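Local coordinates for uncharacterized protein (Methanosarcina mazei, PDB 3R6A) that is of unknown function but belongs to the glyoxalase/bleomycin resistance/dioxygenase superfamily and assembles from two chains, at residues A33-I38 against E44-S49. Residues are numbered along the deposited sequence; the frame is centred on the assembly and turned at random.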
ATOM      1  N   ALA B  33       3.963  17.697   0.567  1.00 20.04           N
ATOM      2  CA  ALA B  33       4.078  16.396   1.203  1.00 19.54           C
ATOM      3  C   ALA B  33       4.314  16.644   2.680  1.00 19.95           C
ATOM      4  O   ALA B  33       4.758  17.729   3.070  1.00 22.38           O
ATOM      5  CB  ALA B  33       5.243  15.622   0.609  1.00 19.26           C
HETATM    6  N   MSE B  34       4.012  15.649   3.503  1.00 16.42           N
HETATM    7  CA  MSE B  34       4.205  15.791   4.935  1.00 19.76           C
HETATM    8  C   MSE B  34       5.457  15.048   5.381  1.00 18.78           C
HETATM    9  O   MSE B  34       5.816  14.016   4.815  1.00 18.39           O
HETATM   10  CB  MSE B  34       2.997  15.236   5.701  1.00 25.75           C
HETATM   11  CG  MSE B  34       1.666  15.894   5.374  1.00 36.64           C
HETATM   12 SE   MSE B  34       1.654  17.802   5.700  1.00 55.33          SE
HETATM   13  CE  MSE B  34       1.873  18.392   3.880  1.00 47.52           C
ATOM     14  N   ARG B  35       6.130  15.594   6.387  1.00 16.47           N
ATOM     15  CA  ARG B  35       7.307  14.953   6.956  1.00 17.55           C
ATOM     16  C   ARG B  35       6.945  14.730   8.414  1.00 18.48           C
ATOM     17  O   ARG B  35       6.383  15.615   9.070  1.00 17.55           O
ATOM     18  CB  ARG B  35       8.543  15.847   6.828  1.00 18.99           C
ATOM     19  CG  ARG B  35       8.993  16.036   5.390  1.00 22.51           C
ATOM     20  CD  ARG B  35       9.734  14.812   4.838  1.00 24.99           C
ATOM     21  NE  ARG B  35      11.114  14.771   5.325  1.00 29.10           N
ATOM     22  CZ  ARG B  35      11.534  14.023   6.340  1.00 28.80           C
ATOM     23  NH1 ARG B  35      10.688  13.233   6.980  1.00 30.23           N
ATOM     24  NH2 ARG B  35      12.798  14.091   6.733  1.00 29.25           N
ATOM     25  N   PHE B  36       7.261  13.542   8.919  1.00 16.97           N
ATOM     26  CA  PHE B  36       6.924  13.192  10.289  1.00 17.30           C
ATOM     27  C   PHE B  36       8.130  12.989  11.179  1.00 17.61           C
ATOM     28  O   PHE B  36       9.194  12.588  10.722  1.00 18.15           O
ATOM     29  CB  PHE B  36       6.089  11.911  10.307  1.00 19.56           C
ATOM     30  CG  PHE B  36       4.806  12.013   9.540  1.00 20.49           C
ATOM     31  CD1 PHE B  36       3.758  12.792  10.013  1.00 24.33           C
ATOM     32  CD2 PHE B  36       4.645  11.334   8.338  1.00 23.21           C
ATOM     33  CE1 PHE B  36       2.565  12.895   9.299  1.00 26.60           C
ATOM     34  CE2 PHE B  36       3.455  11.430   7.618  1.00 24.44           C
ATOM     35  CZ  PHE B  36       2.415  12.212   8.100  1.00 25.23           C
ATOM     36  N   GLU B  37       7.940  13.282  12.458  1.00 18.02           N
ATOM     37  CA  GLU B  37       8.975  13.099  13.454  1.00 20.61           C
ATOM     38  C   GLU B  37       8.824  11.634  13.866  1.00 20.62           C
ATOM     39  O   GLU B  37       7.738  11.211  14.260  1.00 20.00           O
ATOM     40  CB  GLU B  37       8.711  14.006  14.658  1.00 19.55           C
ATOM     41  CG  GLU B  37       9.827  13.998  15.694  1.00 22.23           C
ATOM     42  CD  GLU B  37       9.458  14.745  16.958  1.00 22.22           C
ATOM     43  OE1 GLU B  37       8.511  15.559  16.926  1.00 25.57           O
ATOM     44  OE2 GLU B  37      10.130  14.531  17.988  1.00 28.13           O
ATOM     45  N   ILE B  38       9.892  10.856  13.752  1.00 22.22           N
ATOM     46  CA  ILE B  38       9.820   9.449  14.127  1.00 24.67           C
ATOM     47  C   ILE B  38      10.987   9.040  15.020  1.00 27.86           C
ATOM     48  O   ILE B  38      12.021   9.708  15.054  1.00 29.18           O
ATOM     49  CB  ILE B  38       9.801   8.527  12.889  1.00 24.33           C
ATOM     50  CG1 ILE B  38      11.066   8.740  12.054  1.00 25.16           C
ATOM     51  CG2 ILE B  38       8.551   8.798  12.064  1.00 23.84           C
ATOM     52  CD1 ILE B  38      11.236   7.729  10.931  1.00 24.92           C
ATOM     53  N   GLU B  44      13.919   8.159   7.159  1.00 19.73           N
ATOM     54  CA  GLU B  44      13.125   9.377   7.030  1.00 19.97           C
ATOM     55  C   GLU B  44      11.751   8.980   6.497  1.00 17.86           C
ATOM     56  O   GLU B  44      11.650   8.135   5.604  1.00 18.15           O
ATOM     57  CB  GLU B  44      13.775  10.356   6.048  1.00 22.54           C
ATOM     58  CG  GLU B  44      15.177  10.851   6.419  1.00 26.78           C
ATOM     59  CD  GLU B  44      15.230  11.600   7.739  1.00 28.79           C
ATOM     60  OE1 GLU B  44      14.252  12.300   8.080  1.00 30.35           O
ATOM     61  OE2 GLU B  44      16.268  11.504   8.433  1.00 32.18           O
ATOM     62  N   LEU B  45      10.708   9.599   7.035  1.00 14.43           N
ATOM     63  CA  LEU B  45       9.343   9.292   6.625  1.00 15.93           C
ATOM     64  C   LEU B  45       8.614  10.496   6.036  1.00 15.91           C
ATOM     65  O   LEU B  45       8.604  11.572   6.629  1.00 16.68           O
ATOM     66  CB  LEU B  45       8.551   8.778   7.828  1.00 15.83           C
ATOM     67  CG  LEU B  45       7.117   8.319   7.563  1.00 18.55           C
ATOM     68  CD1 LEU B  45       7.148   7.060   6.708  1.00 17.94           C
ATOM     69  CD2 LEU B  45       6.403   8.049   8.876  1.00 18.12           C
ATOM     70  N   ALA B  46       7.999  10.302   4.875  1.00 14.58           N
ATOM     71  CA  ALA B  46       7.232  11.365   4.230  1.00 14.15           C
ATOM     72  C   ALA B  46       5.914  10.789   3.729  1.00 14.59           C
ATOM     73  O   ALA B  46       5.813   9.591   3.463  1.00 15.59           O
ATOM     74  CB  ALA B  46       8.014  11.948   3.059  1.00 15.45           C
ATOM     75  N   GLN B  47       4.893  11.632   3.620  1.00 14.08           N
ATOM     76  CA  GLN B  47       3.619  11.165   3.089  1.00 13.20           C
ATOM     77  C   GLN B  47       3.169  12.097   1.985  1.00 14.78           C
ATOM     78  O   GLN B  47       3.161  13.315   2.160  1.00 15.71           O
ATOM     79  CB  GLN B  47       2.526  11.115   4.161  1.00 13.31           C
ATOM     80  CG  GLN B  47       1.211  10.521   3.617  1.00 14.73           C
ATOM     81  CD  GLN B  47       0.079  10.523   4.629  1.00 16.36           C
ATOM     82  OE1 GLN B  47       0.306  10.392   5.826  1.00 18.09           O
ATOM     83  NE2 GLN B  47      -1.154  10.656   4.141  1.00 16.00           N
ATOM     84  N   ILE B  48       2.818  11.525   0.840  1.00 14.03           N
ATOM     85  CA  ILE B  48       2.318  12.305  -0.284  1.00 15.45           C
ATOM     86  C   ILE B  48       1.076  11.545  -0.738  1.00 14.30           C
ATOM     87  O   ILE B  48       1.149  10.346  -1.024  1.00 13.32           O
ATOM     88  CB  ILE B  48       3.376  12.414  -1.402  1.00 14.99           C
ATOM     89  CG1 ILE B  48       2.810  13.231  -2.565  1.00 19.45           C
ATOM     90  CG2 ILE B  48       3.830  11.036  -1.836  1.00 17.60           C
ATOM     91  CD1 ILE B  48       3.869  13.758  -3.502  1.00 20.01           C
ATOM     92  N   SER B  49      -0.065  12.232  -0.783  1.00 14.60           N
ATOM     93  CA  SER B  49      -1.330  11.573  -1.111  1.00 14.13           C
ATOM     94  C   SER B  49      -1.436  10.455  -0.058  1.00 14.72           C
ATOM     95  O   SER B  49      -1.173  10.712   1.121  1.00 14.35           O
ATOM     96  CB  SER B  49      -1.304  10.988  -2.527  1.00 15.17           C
ATOM     97  OG  SER B  49      -2.563  10.420  -2.856  1.00 17.80           O
TER
HETATM   98  O   HOH W   1      11.100  11.308   9.245  1.00 22.46           O
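The antiparallel hairpin of strands 34-35 and 44-48 lies at one end of the chain's sheet, with 34-35 outermost. M34 and Q47 make its hydrogen-bonded pair. M34 N gives a nearly straight bond (169°) to Q47 O at 2.8 Å, and Q47 N returns one to M34 O. F36 N reaches L45 O only weakly, at 3.3 Å. A water bridges the strands here, donating to F36 O and accepting from L45 N and R35 NH1.

R35 and A46 form the non-hydrogen-bonded pair. The R35 chain, bent at chi2 (-77°) and chi3, passes CD over A46 CB at 3.8 Å. Its NH2 makes a 2.7 Å salt bridge to E44 OE1, on its anti side but well out of the carboxylate plane. NH1 adds a weak bond to L45 O. L17 of helix 17-27 packs against R35 and E44.

The F36 ring lies on the face that carries M34 and Q47. Q47 CB meets its edge, 3.6 Å from CE2. L45 CD2 approaches ring atom CD2 obliquely and touches I38 CG2 at 3.9 Å. Q47 NE2 bonds S49 O in its amide plane, which helps hold the amide's rotation. This is an antiparallel beta hairpin at the end of a glyoxalase-superfamily sheet.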